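Cupin type-2 domain-containing protein (Burkholderia xenovorans, PDB 2O8Q) is of unknown function but adopts a cupin fold and binds a nickel ion in the crystal through histidines of its beta barrel. Local coordinates at residues Gln66-Arg72 against Asp109-Ile115; Trp74-Glu80 against Arg100-His106. The contacts are given in a common frame with arbitrary orientation. Where two conformers were deposited one is given. Numbering follows the deposited sequence.

Two antiparallel strand pairs illustrate how the two sheets of a cupin barrel are built beside a metal site. Contact 1 joins 66-72 to 109-115 in the six-stranded sheet; contact 2 joins 74-80 to 100-106 in the three-stranded sheet facing it. Their centres lie about 13 Å apart. The chain runs 66-72, 74-80, 100-106, 109-115, passing from the larger to the smaller sheet after Arg72 and back after His106, with strand 92-94 of the larger sheet intervening before 100-106. Near these crossings Val70 and Leu110 of contact 1 pack on Val75 of contact 2. At the other end lies nickel, bound by His101, with the nearest atom of the Gln66 side chain about 5 Å from it.

Contact 1: Gln66-Arg72 against Asp109-Ile115; sequences QLFYVLR and DLEVLEI
An antiparallel strand pair that ends in a classic bulge is well illustrated by 66-72 and 109-115. Residues 66-72 and 111-115 are strands, Asp109 and Leu110 the loop leading in; the strand axes approach to 4.4 Å with 155° between their directions. Leu67 with Ile115 and Tyr69 with Leu113 are hydrogen-bonded pairs, each closed by two N-to-O bonds of 2.9 Å; Phe68 with Glu114 and Val70 with Val112 are non-hydrogen-bonded pairs. The register then slips by one. Leu71, with psi near -30°, and Arg72 both face Glu111, whose O accepts from Leu71 N (2.7 Å) and Arg72 N (3.1 Å), while Glu111 N donates to Arg72 O (2.9 Å).

Phe68, Val70, Val112 and Glu114 share one face. Val112 CG2 lies 3.9 Å from Phe68 CB and 4.1 Å from Val70 CG2. Gln66, chi1 and chi2 both t, extends NE2 to Glu114 OE2 (2.8 Å); Glu114, likewise t and t, has OE1 taken by His44, so both buried carboxylate oxygens are satisfied. Leu67 CD2 meets Ile115 CD1 at 4.2 Å on the other face. Arg72 NE approaches Asp109 O to 2.7 Å, but over the guanidinium face, a poor angle for a hydrogen bond; Asp109 OD1 is bonded to Ser107.

In this cupin sheet, strand 92-94 flanks 66-72, with backbone bonds linking Gln66 to Gln95, Phe68 to Ala93 and Val70 to Gly90 and Gly91; strand 42-48 flanks 111-116, where Leu110 bonds Ala48. Val70 and Leu110 touch Val75 of strand 74-79; Leu67, Tyr69 and Leu71 pack against a second subunit.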
ATOM      1  N   GLN A  66       4.109   8.540  -1.310  1.00 18.47           N
ATOM      2  CA  GLN A  66       5.375   9.208  -1.335  1.00 17.59           C
ATOM      3  C   GLN A  66       5.497  10.274  -0.221  1.00 17.62           C
ATOM      4  O   GLN A  66       4.701  11.185  -0.146  1.00 19.15           O
ATOM      5  CB  GLN A  66       5.582   9.886  -2.705  1.00 18.15           C
ATOM      6  CG  GLN A  66       6.961  10.506  -2.841  1.00 18.08           C
ATOM      7  CD  GLN A  66       7.238  10.920  -4.289  1.00 19.47           C
ATOM      8  OE1 GLN A  66       6.387  11.569  -4.915  1.00 19.53           O
ATOM      9  NE2 GLN A  66       8.442  10.545  -4.806  1.00 20.29           N
ATOM     10  N   LEU A  67       6.522  10.116   0.626  1.00 17.85           N
ATOM     11  CA  LEU A  67       6.746  11.046   1.736  1.00 17.40           C
ATOM     12  C   LEU A  67       8.196  11.423   1.858  1.00 18.47           C
ATOM     13  O   LEU A  67       9.060  10.548   1.753  1.00 18.69           O
ATOM     14  CB  LEU A  67       6.354  10.369   3.072  1.00 18.25           C
ATOM     15  CG  LEU A  67       6.453  11.178   4.372  1.00 19.40           C
ATOM     16  CD1 LEU A  67       5.561  12.431   4.416  1.00 19.80           C
ATOM     17  CD2 LEU A  67       6.127  10.272   5.586  1.00 20.04           C
ATOM     18  N   PHE A  68       8.482  12.713   2.086  1.00 18.21           N
ATOM     19  CA  PHE A  68       9.830  13.189   2.383  1.00 18.78           C
ATOM     20  C   PHE A  68       9.852  13.733   3.804  1.00 19.42           C
ATOM     21  O   PHE A  68       8.898  14.422   4.239  1.00 19.53           O
ATOM     22  CB  PHE A  68      10.207  14.345   1.453  1.00 17.44           C
ATOM     23  CG  PHE A  68      10.353  13.890   0.033  1.00 19.93           C
ATOM     24  CD1 PHE A  68      11.531  13.298  -0.413  1.00 22.74           C
ATOM     25  CD2 PHE A  68       9.272  13.887  -0.810  1.00 23.07           C
ATOM     26  CE1 PHE A  68      11.630  12.808  -1.698  1.00 25.19           C
ATOM     27  CE2 PHE A  68       9.396  13.393  -2.081  1.00 23.77           C
ATOM     28  CZ  PHE A  68      10.546  12.846  -2.520  1.00 24.70           C
ATOM     29  N   TYR A  69      10.938  13.417   4.501  1.00 18.97           N
ATOM     30  CA  TYR A  69      11.211  13.964   5.850  1.00 18.42           C
ATOM     31  C   TYR A  69      12.623  14.522   5.849  1.00 19.68           C
ATOM     32  O   TYR A  69      13.560  13.820   5.665  1.00 18.42           O
ATOM     33  CB  TYR A  69      11.026  12.906   6.945  1.00 19.72           C
ATOM     34  CG  TYR A  69      11.069  13.466   8.351  1.00 17.46           C
ATOM     35  CD1 TYR A  69      12.291  13.685   8.960  1.00 19.50           C
ATOM     36  CD2 TYR A  69       9.916  13.841   9.015  1.00 19.17           C
ATOM     37  CE1 TYR A  69      12.337  14.226  10.233  1.00 18.28           C
ATOM     38  CE2 TYR A  69       9.957  14.359  10.275  1.00 18.50           C
ATOM     39  CZ  TYR A  69      11.164  14.565  10.887  1.00 18.40           C
ATOM     40  OH  TYR A  69      11.214  15.115  12.164  1.00 18.65           O
ATOM     41  N   VAL A  70      12.749  15.825   6.053  1.00 18.71           N
ATOM     42  CA  VAL A  70      14.056  16.479   6.004  1.00 18.00           C
ATOM     43  C   VAL A  70      14.842  16.247   7.286  1.00 18.96           C
ATOM     44  O   VAL A  70      14.388  16.544   8.393  1.00 18.91           O
ATOM     45  CB  VAL A  70      13.937  17.979   5.700  1.00 18.73           C
ATOM     46  CG1 VAL A  70      15.351  18.595   5.646  1.00 19.26           C
ATOM     47  CG2 VAL A  70      13.185  18.181   4.390  1.00 19.93           C
ATOM     48  N   LEU A  71      16.065  15.712   7.116  1.00 20.30           N
ATOM     49  CA  LEU A  71      16.931  15.353   8.256  1.00 20.14           C
ATOM     50  C   LEU A  71      17.949  16.459   8.576  1.00 19.28           C
ATOM     51  O   LEU A  71      18.407  16.593   9.710  1.00 21.62           O
ATOM     52  CB  LEU A  71      17.650  14.036   7.933  1.00 18.92           C
ATOM     53  CG  LEU A  71      16.736  12.831   7.680  1.00 21.00           C
ATOM     54  CD1 LEU A  71      17.548  11.661   7.101  1.00 20.61           C
ATOM     55  CD2 LEU A  71      15.983  12.446   8.962  1.00 23.05           C
ATOM     56  N   ARG A  72      18.362  17.206   7.542  1.00 19.28           N
ATOM     57  CA  ARG A  72      19.419  18.235   7.656  1.00 18.94           C
ATOM     58  C   ARG A  72      19.273  19.178   6.480  1.00 19.56           C
ATOM     59  O   ARG A  72      18.866  18.787   5.406  1.00 21.23           O
ATOM     60  CB  ARG A  72      20.798  17.581   7.612  1.00 20.39           C
ATOM     61  CG  ARG A  72      21.960  18.522   7.930  1.00 26.66           C
ATOM     62  CD  ARG A  72      23.343  17.801   7.819  1.00 29.39           C
ATOM     63  NE  ARG A  72      23.546  17.236   6.471  1.00 42.94           N
ATOM     64  CZ  ARG A  72      24.715  17.166   5.827  1.00 51.65           C
ATOM     65  NH1 ARG A  72      25.832  17.642   6.393  1.00 60.12           N
ATOM     66  NH2 ARG A  72      24.770  16.632   4.598  1.00 41.96           N
ATOM     67  N   ASP A 109      24.049  21.095   2.387  1.00 19.38           N
ATOM     68  CA  ASP A 109      24.016  20.042   3.389  1.00 19.07           C
ATOM     69  C   ASP A 109      22.668  19.304   3.446  1.00 21.46           C
ATOM     70  O   ASP A 109      22.409  18.574   4.400  1.00 20.84           O
ATOM     71  CB  ASP A 109      24.389  20.587   4.752  1.00 19.38           C
ATOM     72  CG  ASP A 109      23.406  21.581   5.287  1.00 25.30           C
ATOM     73  OD1 ASP A 109      22.632  22.184   4.515  1.00 22.30           O
ATOM     74  OD2 ASP A 109      23.391  21.756   6.513  1.00 28.49           O
ATOM     75  N   LEU A 110      21.807  19.485   2.460  1.00 19.28           N
ATOM     76  CA  LEU A 110      20.528  18.783   2.509  1.00 18.27           C
ATOM     77  C   LEU A 110      20.689  17.260   2.689  1.00 19.64           C
ATOM     78  O   LEU A 110      21.453  16.614   1.958  1.00 20.05           O
ATOM     79  CB  LEU A 110      19.707  19.007   1.236  1.00 19.41           C
ATOM     80  CG  LEU A 110      18.382  18.234   1.096  1.00 18.39           C
ATOM     81  CD1 LEU A 110      17.394  18.802   2.109  1.00 18.53           C
ATOM     82  CD2 LEU A 110      17.882  18.276  -0.357  1.00 19.38           C
ATOM     83  N   GLU A 111      19.919  16.713   3.627  0.50 19.48           N
ATOM     84  CA  GLU A 111      19.732  15.260   3.768  0.50 20.71           C
ATOM     85  C   GLU A 111      18.253  15.014   4.013  0.50 18.53           C
ATOM     86  O   GLU A 111      17.698  15.606   4.931  0.50 19.20           O
ATOM     87  CB  GLU A 111      20.554  14.752   4.951  0.50 23.12           C
ATOM     88  CG  GLU A 111      20.679  13.233   5.022  0.50 25.80           C
ATOM     89  CD  GLU A 111      21.581  12.767   6.154  0.50 29.05           C
ATOM     90  OE1 GLU A 111      21.745  13.529   7.134  0.50 42.80           O
ATOM     91  OE2 GLU A 111      22.114  11.645   6.069  0.50 32.42           O
ATOM     92  N   VAL A 112      17.622  14.150   3.217  1.00 18.93           N
ATOM     93  CA  VAL A 112      16.190  13.951   3.280  1.00 19.00           C
ATOM     94  C   VAL A 112      15.900  12.471   3.131  1.00 21.62           C
ATOM     95  O   VAL A 112      16.444  11.814   2.238  1.00 22.35           O
ATOM     96  CB  VAL A 112      15.457  14.852   2.223  1.00 21.52           C
ATOM     97  CG1 VAL A 112      15.921  14.560   0.822  1.00 27.37           C
ATOM     98  CG2 VAL A 112      13.926  14.733   2.371  1.00 24.11           C
ATOM     99  N   LEU A 113      15.005  11.959   3.950  1.00 18.86           N
ATOM    100  CA  LEU A 113      14.531  10.591   3.824  1.00 18.81           C
ATOM    101  C   LEU A 113      13.291  10.594   2.924  1.00 19.57           C
ATOM    102  O   LEU A 113      12.371  11.377   3.097  1.00 19.86           O
ATOM    103  CB  LEU A 113      14.145  10.069   5.207  1.00 18.33           C
ATOM    104  CG  LEU A 113      13.568   8.656   5.310  1.00 18.39           C
ATOM    105  CD1 LEU A 113      14.593   7.556   4.928  1.00 20.24           C
ATOM    106  CD2 LEU A 113      12.963   8.412   6.756  1.00 19.95           C
ATOM    107  N   GLU A 114      13.292   9.685   1.960  1.00 18.60           N
ATOM    108  CA  GLU A 114      12.182   9.477   1.054  1.00 18.76           C
ATOM    109  C   GLU A 114      11.666   8.060   1.303  1.00 19.63           C
ATOM    110  O   GLU A 114      12.451   7.126   1.321  1.00 19.67           O
ATOM    111  CB  GLU A 114      12.582   9.585  -0.433  1.00 19.35           C
ATOM    112  CG  GLU A 114      11.422   9.356  -1.420  1.00 19.99           C
ATOM    113  CD  GLU A 114      11.796   9.569  -2.861  1.00 23.93           C
ATOM    114  OE1 GLU A 114      13.013   9.498  -3.208  1.00 24.11           O
ATOM    115  OE2 GLU A 114      10.885   9.789  -3.710  1.00 23.34           O
ATOM    116  N   ILE A 115      10.338   7.944   1.460  1.00 18.05           N
ATOM    117  CA  ILE A 115       9.626   6.673   1.575  1.00 17.95           C
ATOM    118  C   ILE A 115       8.622   6.655   0.432  1.00 19.82           C
ATOM    119  O   ILE A 115       7.842   7.580   0.287  1.00 19.57           O
ATOM    120  CB  ILE A 115       8.916   6.504   2.922  1.00 18.93           C
ATOM    121  CG1 ILE A 115       9.841   6.873   4.085  1.00 18.96           C
ATOM    122  CG2 ILE A 115       8.302   5.082   3.000  1.00 22.33           C
ATOM    123  CD1 ILE A 115       9.715   8.328   4.611  1.00 20.13           C
TER

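Contact 2: Trp74-Glu80 against Arg100-His106. With NI (nickel (II) ion), chain C.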
ATOM      1  N   TRP A  74      17.994  22.347   4.105  1.00 18.83           N
ATOM      2  CA  TRP A  74      16.689  22.809   3.679  1.00 18.70           C
ATOM      3  C   TRP A  74      16.506  22.568   2.196  1.00 18.57           C
ATOM      4  O   TRP A  74      17.450  22.390   1.463  1.00 19.09           O
ATOM      5  CB  TRP A  74      16.520  24.302   4.026  1.00 19.16           C
ATOM      6  CG  TRP A  74      17.504  25.250   3.376  1.00 19.05           C
ATOM      7  CD1 TRP A  74      18.589  25.836   3.975  1.00 20.36           C
ATOM      8  CD2 TRP A  74      17.513  25.723   2.000  1.00 17.80           C
ATOM      9  NE1 TRP A  74      19.271  26.623   3.075  1.00 20.98           N
ATOM     10  CE2 TRP A  74      18.635  26.579   1.866  1.00 18.57           C
ATOM     11  CE3 TRP A  74      16.683  25.524   0.879  1.00 20.84           C
ATOM     12  CZ2 TRP A  74      18.958  27.181   0.664  1.00 16.83           C
ATOM     13  CZ3 TRP A  74      17.016  26.135  -0.312  1.00 17.74           C
ATOM     14  CH2 TRP A  74      18.125  26.952  -0.401  1.00 17.90           C
ATOM     15  N   VAL A  75      15.252  22.480   1.779  1.00 18.51           N
ATOM     16  CA  VAL A  75      14.938  22.262   0.371  1.00 19.10           C
ATOM     17  C   VAL A  75      13.607  22.962   0.097  1.00 19.07           C
ATOM     18  O   VAL A  75      12.709  22.966   0.946  1.00 19.73           O
ATOM     19  CB  VAL A  75      14.820  20.761   0.048  1.00 21.32           C
ATOM     20  CG1 VAL A  75      13.795  20.045   0.961  1.00 20.87           C
ATOM     21  CG2 VAL A  75      14.518  20.523  -1.422  1.00 18.57           C
ATOM     22  N   GLU A  76      13.490  23.595  -1.080  1.00 15.75           N
ATOM     23  CA  GLU A  76      12.251  24.271  -1.500  1.00 17.09           C
ATOM     24  C   GLU A  76      11.691  23.517  -2.709  1.00 18.12           C
ATOM     25  O   GLU A  76      12.363  23.327  -3.738  1.00 19.18           O
ATOM     26  CB  GLU A  76      12.542  25.732  -1.862  1.00 16.94           C
ATOM     27  CG  GLU A  76      11.300  26.559  -2.107  1.00 18.84           C
ATOM     28  CD  GLU A  76      11.575  28.000  -2.371  1.00 22.72           C
ATOM     29  OE1 GLU A  76      12.500  28.278  -3.160  1.00 20.48           O
ATOM     30  OE2 GLU A  76      10.873  28.866  -1.775  1.00 25.67           O
ATOM     31  N   PHE A  77      10.430  23.096  -2.546  1.00 19.20           N
ATOM     32  CA  PHE A  77       9.663  22.428  -3.570  1.00 20.59           C
ATOM     33  C   PHE A  77       8.575  23.367  -4.046  1.00 18.66           C
ATOM     34  O   PHE A  77       8.275  24.417  -3.437  1.00 21.27           O
ATOM     35  CB  PHE A  77       8.968  21.212  -2.954  1.00 18.97           C
ATOM     36  CG  PHE A  77       9.918  20.119  -2.493  1.00 21.09           C
ATOM     37  CD1 PHE A  77      10.851  19.605  -3.363  1.00 24.03           C
ATOM     38  CD2 PHE A  77       9.801  19.563  -1.225  1.00 29.77           C
ATOM     39  CE1 PHE A  77      11.714  18.576  -2.957  1.00 27.58           C
ATOM     40  CE2 PHE A  77      10.627  18.505  -0.827  1.00 29.95           C
ATOM     41  CZ  PHE A  77      11.573  18.018  -1.676  1.00 26.00           C
ATOM     42  N   GLU A  78       7.996  23.069  -5.205  1.00 17.09           N
ATOM     43  CA  GLU A  78       6.835  23.787  -5.687  1.00 17.64           C
ATOM     44  C   GLU A  78       5.840  22.754  -6.189  1.00 17.76           C
ATOM     45  O   GLU A  78       6.214  21.816  -6.878  1.00 19.76           O
ATOM     46  CB  GLU A  78       7.165  24.795  -6.799  1.00 19.02           C
ATOM     47  CG  GLU A  78       6.014  25.699  -7.113  1.00 19.83           C
ATOM     48  CD  GLU A  78       6.271  26.655  -8.274  1.00 23.62           C
ATOM     49  OE1 GLU A  78       7.419  26.695  -8.778  1.00 20.93           O
ATOM     50  OE2 GLU A  78       5.317  27.372  -8.665  1.00 27.64           O
ATOM     51  N   TYR A  79       4.578  22.975  -5.822  1.00 21.55           N
ATOM     52  CA  TYR A  79       3.514  22.054  -6.130  1.00 21.83           C
ATOM     53  C   TYR A  79       2.436  22.703  -6.929  1.00 22.99           C
ATOM     54  O   TYR A  79       2.149  23.876  -6.741  1.00 22.48           O
ATOM     55  CB  TYR A  79       2.878  21.486  -4.858  1.00 25.09           C
ATOM     56  CG  TYR A  79       3.877  20.670  -4.106  1.00 20.91           C
ATOM     57  CD1 TYR A  79       4.180  19.317  -4.449  1.00 19.19           C
ATOM     58  CD2 TYR A  79       4.576  21.221  -3.003  1.00 21.04           C
ATOM     59  CE1 TYR A  79       5.138  18.626  -3.802  1.00 19.86           C
ATOM     60  CE2 TYR A  79       5.535  20.506  -2.366  1.00 19.54           C
ATOM     61  CZ  TYR A  79       5.787  19.180  -2.717  1.00 18.87           C
ATOM     62  OH  TYR A  79       6.745  18.468  -2.081  1.00 20.77           O
ATOM     63  N   GLU A  80       1.805  21.927  -7.798  0.50 23.37           N
ATOM     64  CA  GLU A  80       0.720  22.488  -8.568  0.50 22.36           C
ATOM     65  C   GLU A  80      -0.360  23.000  -7.589  0.50 22.45           C
ATOM     66  O   GLU A  80      -0.789  24.167  -7.688  0.50 21.16           O
ATOM     67  CB  GLU A  80       0.167  21.474  -9.571  0.50 22.84           C
ATOM     68  CG  GLU A  80      -0.655  22.142 -10.666  0.50 25.37           C
ATOM     69  CD  GLU A  80      -1.338  21.191 -11.590  0.50 25.67           C
ATOM     70  OE1 GLU A  80      -1.181  19.967 -11.428  0.50 27.92           O
ATOM     71  OE2 GLU A  80      -2.055  21.675 -12.490  0.50 31.50           O
ATOM     72  N   ARG A 100       1.941  17.019  -9.764  1.00 19.39           N
ATOM     73  CA  ARG A 100       2.902  17.794 -10.541  1.00 18.29           C
ATOM     74  C   ARG A 100       3.685  18.668  -9.600  1.00 19.09           C
ATOM     75  O   ARG A 100       3.114  19.389  -8.784  1.00 20.07           O
ATOM     76  CB  ARG A 100       2.225  18.615 -11.631  1.00 20.38           C
ATOM     77  CG  ARG A 100       1.566  17.798 -12.701  1.00 23.26           C
ATOM     78  CD  ARG A 100       0.958  18.747 -13.746  1.00 29.11           C
ATOM     79  NE  ARG A 100       0.173  18.042 -14.735  1.00 34.46           N
ATOM     80  CZ  ARG A 100      -1.096  17.660 -14.566  1.00 52.39           C
ATOM     81  NH1 ARG A 100      -1.750  17.895 -13.424  1.00 53.24           N
ATOM     82  NH2 ARG A 100      -1.720  17.017 -15.549  1.00 56.12           N
ATOM     83  N   HIS A 101       5.003  18.561  -9.668  1.00 18.55           N
ATOM     84  CA  HIS A 101       5.862  19.280  -8.725  1.00 19.86           C
ATOM     85  C   HIS A 101       7.255  19.486  -9.289  1.00 21.30           C
ATOM     86  O   HIS A 101       7.629  18.948 -10.323  1.00 18.84           O
ATOM     87  CB  HIS A 101       5.952  18.550  -7.391  1.00 20.19           C
ATOM     88  CG  HIS A 101       6.657  17.243  -7.503  1.00 17.79           C
ATOM     89  ND1 HIS A 101       6.106  16.150  -8.143  1.00 18.22           N
ATOM     90  CD2 HIS A 101       7.912  16.869  -7.136  1.00 18.98           C
ATOM     91  CE1 HIS A 101       7.001  15.172  -8.160  1.00 17.99           C
ATOM     92  NE2 HIS A 101       8.093  15.574  -7.540  1.00 19.66           N
ATOM     93  N   ARG A 102       8.047  20.292  -8.592  1.00 20.68           N
ATOM     94  CA  ARG A 102       9.433  20.461  -8.985  1.00 20.30           C
ATOM     95  C   ARG A 102      10.209  20.888  -7.739  1.00 18.36           C
ATOM     96  O   ARG A 102       9.595  21.297  -6.746  1.00 21.22           O
ATOM     97  CB  ARG A 102       9.565  21.463 -10.145  1.00 20.93           C
ATOM     98  CG  ARG A 102       9.090  22.868  -9.843  1.00 16.51           C
ATOM     99  CD  ARG A 102       9.321  23.817 -11.001  1.00 20.44           C
ATOM    100  NE  ARG A 102       8.785  25.153 -10.774  1.00 22.99           N
ATOM    101  CZ  ARG A 102       9.025  26.182 -11.585  1.00 28.18           C
ATOM    102  NH1 ARG A 102       9.798  25.995 -12.655  1.00 28.00           N
ATOM    103  NH2 ARG A 102       8.497  27.383 -11.341  1.00 29.49           N
ATOM    104  N   GLU A 103      11.532  20.738  -7.808  1.00 19.68           N
ATOM    105  CA  GLU A 103      12.425  21.194  -6.734  1.00 21.37           C
ATOM    106  C   GLU A 103      13.093  22.463  -7.192  1.00 21.48           C
ATOM    107  O   GLU A 103      13.698  22.484  -8.256  1.00 22.96           O
ATOM    108  CB  GLU A 103      13.514  20.180  -6.409  1.00 24.56           C
ATOM    109  CG  GLU A 103      14.307  20.568  -5.170  1.00 27.91           C
ATOM    110  CD  GLU A 103      15.802  20.668  -5.443  1.00 39.19           C
ATOM    111  OE1 GLU A 103      16.340  19.887  -6.276  1.00 38.00           O
ATOM    112  OE2 GLU A 103      16.432  21.552  -4.829  1.00 40.26           O
ATOM    113  N   LEU A 104      12.933  23.530  -6.403  1.00 19.82           N
ATOM    114  CA  LEU A 104      13.449  24.838  -6.794  1.00 17.95           C
ATOM    115  C   LEU A 104      14.901  25.075  -6.427  1.00 17.46           C
ATOM    116  O   LEU A 104      15.651  25.679  -7.188  1.00 20.36           O
ATOM    117  CB  LEU A 104      12.592  25.925  -6.195  1.00 20.09           C
ATOM    118  CG  LEU A 104      11.125  25.965  -6.626  1.00 20.99           C
ATOM    119  CD1 LEU A 104      10.386  27.184  -6.007  1.00 17.66           C
ATOM    120  CD2 LEU A 104      11.015  26.052  -8.154  1.00 26.67           C
ATOM    121  N   ARG A 105      15.301  24.607  -5.252  1.00 17.77           N
ATOM    122  CA  ARG A 105      16.650  24.845  -4.746  1.00 17.10           C
ATOM    123  C   ARG A 105      16.809  24.099  -3.455  1.00 17.53           C
ATOM    124  O   ARG A 105      15.811  23.757  -2.812  1.00 19.03           O
ATOM    125  CB  ARG A 105      16.894  26.355  -4.514  1.00 16.37           C
ATOM    126  CG  ARG A 105      15.767  27.122  -3.796  1.00 19.83           C
ATOM    127  CD  ARG A 105      16.001  28.612  -3.674  1.00 16.67           C
ATOM    128  NE  ARG A 105      16.186  29.298  -4.944  1.00 15.86           N
ATOM    129  CZ  ARG A 105      15.196  29.694  -5.740  1.00 17.01           C
ATOM    130  NH1 ARG A 105      13.942  29.440  -5.401  1.00 18.10           N
ATOM    131  NH2 ARG A 105      15.449  30.352  -6.855  1.00 16.99           N
ATOM    132  N   HIS A 106      18.059  23.889  -3.041  1.00 18.28           N
ATOM    133  CA  HIS A 106      18.343  23.246  -1.753  1.00 18.39           C
ATOM    134  C   HIS A 106      19.695  23.665  -1.203  1.00 17.78           C
ATOM    135  O   HIS A 106      20.557  24.171  -1.907  1.00 20.43           O
ATOM    136  CB  HIS A 106      18.270  21.722  -1.863  1.00 19.81           C
ATOM    137  CG  HIS A 106      19.222  21.182  -2.857  1.00 19.85           C
ATOM    138  ND1 HIS A 106      18.861  20.986  -4.172  1.00 22.32           N
ATOM    139  CD2 HIS A 106      20.534  20.837  -2.762  1.00 23.30           C
ATOM    140  CE1 HIS A 106      19.914  20.538  -4.843  1.00 23.66           C
ATOM    141  NE2 HIS A 106      20.936  20.432  -4.011  1.00 25.23           N
TER
HETATM  142 NI    NI C 300      10.033  14.689  -7.773  1.00 18.21          NI
HETATM  143  O   HOH W   1       9.974  13.896  -5.802  1.00 17.80           O
HETATM  144  O   HOH W   2      12.073  14.054  -8.015  1.00 22.96           O
HETATM  145  O   HOH W   3      10.926  16.457  -6.937  1.00 19.70           O
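This is an antiparallel strand pairing at the edge of the three-stranded sheet of the cupin barrel, where 101-106 is the outermost strand within the chain and 74-79 the central one, flanked on its other side by 83-88. The axes of 74-79 and 101-106 approach to 4.5 Å, with 151° between their directions. Glu78 and Arg102 form a hydrogen-bonded pair, Glu78 N to Arg102 O at 2.8 Å and Arg102 N to Glu78 O at 2.9 Å. A classic bulge follows: Leu104 and Arg105 both face Glu76, with Leu104 N to Glu76 O at 2.7 Å and Glu76 N to Arg105 O at 2.9 Å.

On one face, salt bridges cross the strands: Glu76 OE1 meets Arg105 NH1 at 2.9 Å, and Glu78 OE1 takes both NE and NH2 of Arg102, each at 2.9 Å. Just past strand 74-79, Glu80 OE1 and Arg100 NH1 form a third, also 2.9 Å. The other face carries Val75, Phe77, Tyr79, His101, Glu103 and His106; Tyr79 CD1 meets His101 CB at 3.5 Å, Tyr79 OH bonds Gln95, and His106 ND1 donates to Glu103 OE2 at 2.6 Å.

His101 ND1 donates to Val99 O, which orients NE2 toward the nickel at 2.1 Å. With His59, His61 and three waters, six positions are filled; the water-held ones are probably exchangeable, consistent with a metal site as in other cupins.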